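Local coordinates for protein ribonuclease (Chelonia mydas, PDB 2ZPO) that probably cleaves RNA on the 3' side of pyrimidine nucleotides, as a secreted endonuclease of the pancreatic ribonuclease family, at residues 2-5 and 6-10; 28-32 and 33-37; 18-21 and 22-26. All coordinates share one frame; numbering follows the deposited sequence. Where two conformers were deposited one is given.

Contact 1: residues 2-5 and 6-10; sequences TRYE and KFLRQ. With SO4 (sulfate ion), chain E.
Lys6, Phe7, Leu8 and Arg9 each give their backbone N-H to the carbonyl four residues back, on Thr2, Arg3, Tyr4 and Glu5, in the first turns of helix 3-11; the bond from Leu8 N to Tyr4 O measures 3.0 Å at 167°. One turn apart, the Tyr4 ring and Leu8 pack against each other. With CG anti to the backbone N (chi1 177°), the Tyr4 ring stands out across the helix, and Leu8 reaches back one turn to lay its CG over one ring face, offset toward the rim, in a CH-pi contact 4.2 Å from the centroid. Leu8 CD1 comes to 3.6 Å from Tyr4 CE2. Both side chains also rest on Ala51 of helix 51-55. Thr2 is the N-cap: its OG1 accepts from Glu5 N at 2.9 Å. In return Glu5 OE1 takes Thr2 N at 3.1 Å, on the anti side of the carboxylate. A sulfate, probably from the crystallisation liquor, is bound at the same end: Arg3 N reaches its O4 at 3.1 Å. In the conformer given, Arg3 NE reaches its O2 at 3.1 Å and the guanidinium also pairs with Asp108. Arg9, bent at chi3, pairs with Glu1. The reciprocal Thr2-Glu5 bonds make a capping box, opening the N-terminal helix of a pancreatic-type ribonuclease, on which Lys6 and Arg9 are probable substrate-binding residues.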
# COMPACT_ATOMS: atom_id res chain seq x y z
N THR A 2 -7.58 -9.52 -11.00
CA THR A 2 -7.44 -10.49 -9.94
C THR A 2 -7.19 -9.72 -8.65
O THR A 2 -6.79 -8.54 -8.70
CB THR A 2 -6.28 -11.47 -10.18
OG1 THR A 2 -5.04 -10.75 -10.09
CG2 THR A 2 -6.37 -12.10 -11.58
N ARG A 3 -7.41 -10.39 -7.53
CA ARG A 3 -7.19 -9.74 -6.23
C ARG A 3 -5.70 -9.40 -6.12
O ARG A 3 -5.33 -8.36 -5.58
CB ARG A 3 -7.63 -10.63 -5.08
CG ARG A 3 -9.18 -10.77 -4.96
CD ARG A 3 -9.55 -11.60 -3.76
NE ARG A 3 -9.10 -12.98 -3.93
CZ ARG A 3 -8.90 -13.82 -2.92
NH1 ARG A 3 -9.09 -13.44 -1.66
NH2 ARG A 3 -8.50 -15.05 -3.18
N TYR A 4 -4.86 -10.27 -6.66
CA TYR A 4 -3.42 -10.02 -6.66
C TYR A 4 -3.08 -8.77 -7.44
O TYR A 4 -2.34 -7.90 -6.93
CB TYR A 4 -2.67 -11.24 -7.20
CG TYR A 4 -1.18 -11.03 -7.30
CD1 TYR A 4 -0.38 -10.98 -6.15
CD2 TYR A 4 -0.57 -10.81 -8.52
CE1 TYR A 4 1.00 -10.77 -6.25
CE2 TYR A 4 0.79 -10.61 -8.63
CZ TYR A 4 1.57 -10.59 -7.49
OH TYR A 4 2.95 -10.37 -7.63
N GLU A 5 -3.64 -8.63 -8.65
CA GLU A 5 -3.43 -7.44 -9.47
C GLU A 5 -3.90 -6.18 -8.74
O GLU A 5 -3.28 -5.13 -8.84
CB GLU A 5 -4.13 -7.55 -10.82
CG GLU A 5 -3.39 -8.49 -11.77
CD GLU A 5 -4.14 -8.74 -13.06
OE1 GLU A 5 -5.39 -8.69 -13.03
OE2 GLU A 5 -3.46 -9.02 -14.07
N LYS A 6 -5.02 -6.30 -8.01
CA LYS A 6 -5.55 -5.14 -7.26
C LYS A 6 -4.60 -4.76 -6.14
O LYS A 6 -4.40 -3.58 -5.86
CB LYS A 6 -6.93 -5.45 -6.70
CG LYS A 6 -7.50 -4.31 -5.83
CD LYS A 6 -8.97 -4.53 -5.56
CE LYS A 6 -9.53 -3.39 -4.71
NZ LYS A 6 -11.04 -3.40 -4.75
N PHE A 7 -3.99 -5.76 -5.52
CA PHE A 7 -3.01 -5.50 -4.46
C PHE A 7 -1.79 -4.75 -5.03
O PHE A 7 -1.34 -3.77 -4.42
CB PHE A 7 -2.57 -6.78 -3.75
CG PHE A 7 -1.54 -6.55 -2.68
CD1 PHE A 7 -0.18 -6.54 -2.99
CD2 PHE A 7 -1.93 -6.29 -1.35
CE1 PHE A 7 0.79 -6.31 -1.99
CE2 PHE A 7 -0.98 -6.09 -0.34
CZ PHE A 7 0.39 -6.07 -0.66
N LEU A 8 -1.23 -5.21 -6.14
CA LEU A 8 -0.13 -4.49 -6.78
C LEU A 8 -0.53 -3.07 -7.17
O LEU A 8 0.23 -2.13 -6.98
CB LEU A 8 0.36 -5.24 -8.02
CG LEU A 8 0.87 -6.66 -7.83
CD1 LEU A 8 1.50 -7.10 -9.15
CD2 LEU A 8 1.86 -6.79 -6.70
N ARG A 9 -1.73 -2.92 -7.74
CA ARG A 9 -2.15 -1.61 -8.22
C ARG A 9 -2.28 -0.61 -7.08
O ARG A 9 -1.82 0.53 -7.19
CB ARG A 9 -3.51 -1.73 -8.94
CG ARG A 9 -4.14 -0.37 -9.32
CD ARG A 9 -5.40 -0.54 -10.18
NE ARG A 9 -6.44 -1.38 -9.58
CZ ARG A 9 -7.34 -0.95 -8.70
NH1 ARG A 9 -7.33 0.31 -8.31
NH2 ARG A 9 -8.25 -1.80 -8.21
N GLN A 10 -2.87 -1.06 -5.98
CA GLN A 10 -3.13 -0.23 -4.82
C GLN A 10 -1.88 -0.00 -3.93
O GLN A 10 -1.73 1.09 -3.35
CB GLN A 10 -4.27 -0.79 -3.97
CG GLN A 10 -5.65 -0.69 -4.65
CD GLN A 10 -6.81 -0.91 -3.72
OE1 GLN A 10 -7.78 -0.15 -3.74
NE2 GLN A 10 -6.75 -1.96 -2.92
S SO4 E . -9.22 -13.86 -7.75
O1 SO4 E . -9.69 -12.83 -8.67
O2 SO4 E . -10.16 -14.00 -6.65
O3 SO4 E . -8.98 -15.11 -8.46
O4 SO4 E . -7.97 -13.37 -7.14

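Contact 2: residues 28-32 and 33-37. Unlike the reference sequence in segment 33-37: Leu37 (reference Ser).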
# COMPACT_ATOMS: atom_id res chain seq x y z
N GLN A 28 -0.79 12.50 -6.78
CA GLN A 28 -0.59 11.90 -8.09
C GLN A 28 -0.86 10.39 -8.08
O GLN A 28 -1.53 9.86 -8.96
CB GLN A 28 0.85 12.17 -8.57
CG GLN A 28 1.10 13.65 -8.85
CD GLN A 28 2.52 13.96 -9.36
OE1 GLN A 28 3.50 13.34 -8.96
NE2 GLN A 28 2.61 14.97 -10.23
N MET A 29 -0.34 9.71 -7.07
CA MET A 29 -0.35 8.23 -7.09
C MET A 29 -1.75 7.71 -6.77
O MET A 29 -2.21 6.73 -7.37
CB MET A 29 0.70 7.68 -6.11
CG MET A 29 2.14 7.91 -6.52
SD MET A 29 2.60 7.08 -8.06
CE MET A 29 1.97 5.44 -7.79
N MET A 30 -2.45 8.39 -5.87
CA MET A 30 -3.82 7.98 -5.54
C MET A 30 -4.70 8.04 -6.77
O MET A 30 -5.54 7.19 -6.97
CB MET A 30 -4.38 8.83 -4.41
CG MET A 30 -3.75 8.55 -3.03
SD MET A 30 -3.84 6.82 -2.47
CE MET A 30 -5.56 6.70 -1.98
N GLN A 31 -4.48 9.05 -7.60
CA GLN A 31 -5.24 9.17 -8.85
C GLN A 31 -4.78 8.17 -9.91
O GLN A 31 -5.60 7.44 -10.47
CB GLN A 31 -5.13 10.58 -9.42
CG GLN A 31 -5.93 10.75 -10.70
CD GLN A 31 -6.00 12.18 -11.18
OE1 GLN A 31 -5.84 13.12 -10.41
NE2 GLN A 31 -6.28 12.35 -12.47
N ARG A 32 -3.47 8.14 -10.16
CA ARG A 32 -2.89 7.26 -11.19
C ARG A 32 -3.28 5.80 -10.98
O ARG A 32 -3.57 5.05 -11.95
CB ARG A 32 -1.35 7.40 -11.21
CG ARG A 32 -0.83 8.71 -11.81
CD ARG A 32 0.70 8.84 -11.67
NE ARG A 32 1.20 10.12 -12.19
CZ ARG A 32 2.39 10.64 -11.90
NH1 ARG A 32 3.22 10.00 -11.08
NH2 ARG A 32 2.75 11.82 -12.41
N ARG A 33 -3.34 5.39 -9.71
CA ARG A 33 -3.62 4.01 -9.35
C ARG A 33 -5.10 3.68 -9.18
O ARG A 33 -5.45 2.60 -8.70
CB ARG A 33 -2.82 3.62 -8.09
CG ARG A 33 -1.33 3.67 -8.26
CD ARG A 33 -0.84 2.73 -9.38
NE ARG A 33 0.63 2.73 -9.43
CZ ARG A 33 1.41 1.89 -8.75
NH1 ARG A 33 0.86 0.97 -7.97
NH2 ARG A 33 2.73 1.95 -8.87
N GLY A 34 -5.98 4.61 -9.54
CA GLY A 34 -7.41 4.28 -9.61
C GLY A 34 -8.15 4.42 -8.30
O GLY A 34 -9.22 3.84 -8.13
N MET A 35 -7.58 5.18 -7.37
CA MET A 35 -8.12 5.27 -6.02
C MET A 35 -8.84 6.60 -5.68
O MET A 35 -9.16 6.87 -4.52
CB MET A 35 -7.01 4.92 -5.00
CG MET A 35 -6.75 3.42 -4.92
SD MET A 35 -5.42 3.03 -3.74
CE MET A 35 -3.99 3.61 -4.66
N THR A 36 -9.15 7.39 -6.71
CA THR A 36 -9.90 8.64 -6.48
C THR A 36 -11.20 8.73 -7.29
O THR A 36 -11.87 9.77 -7.27
CB THR A 36 -9.06 9.90 -6.69
OG1 THR A 36 -8.65 10.00 -8.05
CG2 THR A 36 -7.81 9.89 -5.80
N LEU A 37 -11.55 7.65 -7.98
CA LEU A 37 -12.86 7.55 -8.60
C LEU A 37 -13.49 6.20 -8.29
O LEU A 37 -12.77 5.18 -8.25
CB LEU A 37 -12.77 7.75 -10.11
CG LEU A 37 -12.81 9.17 -10.67
CD1 LEU A 37 -12.84 9.10 -12.17
CD2 LEU A 37 -14.02 9.95 -10.16
O HOH W 1 -8.51 7.41 -9.62
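Arg33 CG stands anti to the carbonyl carbon (chi1 -63°) and the chain turns again at chi2 (-59°), so that the guanidinium comes to lie beside the doubly bent Met29 side chain. Met29 CE covers one face of that group, 3.4 Å from Arg33 NE. This packing accompanies a Schellman motif that ends helix 22-32, with Gly34 as its C-prime residue. Gly34 has a positive phi (86°), a backbone shape that suits glycine, whose lack of CB avoids a clash with the preceding carbonyl O. Met35 N bonds to Met30 O at 2.9 Å, close to the line of the carbonyl, while Gly34 N meets Gln31 O at 3.0 Å from above the carbonyl plane. Arg33 N still makes a helical bond to Met29 O. Beneath the turn, Met30 CE touches Met35 CB at 3.8 Å, and both methionines continue onto Asn44 of strand 43-47. The polar end of Arg33 is turned to the backbone carbonyls of Arg9 and Val12. Thr36 lies across Gln31, its OG1 3.6 Å from Gln31 CA. A water joins the two backbones, donating to Gln31 O and accepting from Thr36 N, each at 3.0 Å.

Contact 3: residues 18-21 and 22-26. With SO4 (sulfate ion), chain D.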
# COMPACT_ATOMS: atom_id res chain seq x y z
N ALA A 18 9.05 9.12 -8.70
CA ALA A 18 9.62 10.40 -8.34
C ALA A 18 8.51 11.45 -8.22
O ALA A 18 7.52 11.39 -8.95
CB ALA A 18 10.65 10.84 -9.40
N ALA A 19 8.67 12.35 -7.27
CA ALA A 19 7.72 13.44 -7.01
C ALA A 19 8.44 14.54 -6.25
O ALA A 19 9.49 14.28 -5.65
CB ALA A 19 6.50 12.92 -6.23
N PRO A 20 7.91 15.79 -6.27
CA PRO A 20 8.58 16.91 -5.58
C PRO A 20 8.52 16.85 -4.06
O PRO A 20 9.44 17.33 -3.38
CB PRO A 20 7.86 18.17 -6.09
CG PRO A 20 6.69 17.70 -6.89
CD PRO A 20 6.70 16.21 -7.00
N ASP A 21 7.45 16.26 -3.53
CA ASP A 21 7.27 16.14 -2.09
C ASP A 21 6.20 15.07 -1.84
O ASP A 21 5.58 14.60 -2.78
CB ASP A 21 6.83 17.49 -1.52
CG ASP A 21 5.70 18.11 -2.31
OD1 ASP A 21 4.60 17.52 -2.36
OD2 ASP A 21 5.89 19.20 -2.90
N THR A 22 5.97 14.71 -0.58
CA THR A 22 5.09 13.57 -0.30
C THR A 22 3.61 13.87 -0.55
O THR A 22 2.86 13.01 -0.98
CB THR A 22 5.31 13.03 1.11
OG1 THR A 22 6.71 12.88 1.35
CG2 THR A 22 4.63 11.69 1.25
N ARG A 23 3.19 15.11 -0.30
CA ARG A 23 1.82 15.51 -0.54
C ARG A 23 1.52 15.32 -2.04
O ARG A 23 0.48 14.74 -2.41
CB ARG A 23 1.66 16.97 -0.11
CG ARG A 23 0.34 17.61 -0.35
CD ARG A 23 0.45 19.14 -0.19
NE ARG A 23 0.47 19.79 -1.51
CZ ARG A 23 1.52 20.38 -2.09
NH1 ARG A 23 2.71 20.47 -1.49
NH2 ARG A 23 1.37 20.91 -3.29
N THR A 24 2.44 15.77 -2.90
CA THR A 24 2.28 15.65 -4.34
C THR A 24 2.38 14.18 -4.80
O THR A 24 1.62 13.76 -5.66
CB THR A 24 3.32 16.49 -5.14
OG1 THR A 24 3.29 17.87 -4.71
CG2 THR A 24 3.02 16.44 -6.60
N TYR A 25 3.32 13.43 -4.23
CA TYR A 25 3.39 11.99 -4.45
C TYR A 25 2.00 11.38 -4.24
O TYR A 25 1.46 10.66 -5.10
CB TYR A 25 4.39 11.34 -3.49
CG TYR A 25 4.43 9.84 -3.63
CD1 TYR A 25 3.57 9.04 -2.89
CD2 TYR A 25 5.32 9.23 -4.52
CE1 TYR A 25 3.60 7.66 -3.03
CE2 TYR A 25 5.36 7.84 -4.69
CZ TYR A 25 4.48 7.07 -3.95
OH TYR A 25 4.51 5.69 -4.11
N CYS A 26 1.43 11.66 -3.07
CA CYS A 26 0.14 11.07 -2.72
C CYS A 26 -0.99 11.49 -3.66
O CYS A 26 -1.77 10.67 -4.13
CB CYS A 26 -0.18 11.40 -1.27
SG CYS A 26 0.77 10.43 -0.10
S SO4 D . 8.45 12.67 4.62
O1 SO4 D . 7.18 13.16 4.07
O2 SO4 D . 8.22 11.81 5.80
O3 SO4 D . 9.19 11.98 3.57
O4 SO4 D . 9.25 13.83 5.05
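Asp21 OD1 takes two hydrogen bonds from Thr24, one from the hydroxyl OG1 at 2.7 Å and one from the backbone N at 2.8 Å. The amide approaches nearly in line with the C-O bond of the carboxylate, whereas the hydroxyl comes in on the syn side, 30° out of the carboxylate plane. Two donors from one residue thus grip a single oxygen and would restrain the carboxylate's rotation. Asp21 CG lies between its own backbone N and carbonyl carbon (chi1 48°), folding the short side chain over the helix start, where it serves as the N-cap. Arg23 NH1 is 3.6 Å from the same OD1, a long salt bridge: the oxygen stands well out of the guanidinium plane, with no N-H aimed at it, so the attraction is of charges alone. The start of the helix would also be expected to favour the negative charge of Asp21.

Around this polar centre, Tyr25 N donates to Asp21 O at 2.9 Å, the first regular helical bond after the cap. Pro20 CD packs on Thr24 CG2 at 3.7 Å, the two side chains crossing at about a right angle. Ala19 CB meets Tyr25 CB at 3.8 Å and lies near the ring plane, at its edge. Thr22, on another side of the turn, gives its hydroxyl OG1 to sulfate O1 at 2.8 Å; Thr98 OG1 binds the same ion.

Farther out, Tyr25 is anchored by its OH to Asp13, and its ring makes a cation-pi contact with Arg16. Helix 22-32 is fastened to strand 69-83 by the Cys26-Cys81 disulfide, with Thr22 and Tyr25 resting on Thr79 of that strand and Cys26 touching Tyr94 of strand 94-108.

How the contacts relate
From the N terminus, contact 1 spans the first turns of helix 3-11, contact 3 the entry into helix 22-32 and contact 2 its exit. All three are local and lie in series, so none encloses or crosses another; each closes only a turn or two of chain. Contacts 3 and 2 mark the two ends of one helix, their centres about 13 Å apart, and Ala19 packs against Gln28 between them. Contact 2 also reaches back to contact 1 through Arg33, tying the loop just after helix 22-32 to helix 3-11. Helix 22-32 is itself held to the antiparallel sheet, through strand 69-83 at contact 3 and strand 43-47 at contact 2. Contacts 1 and 3 do not touch.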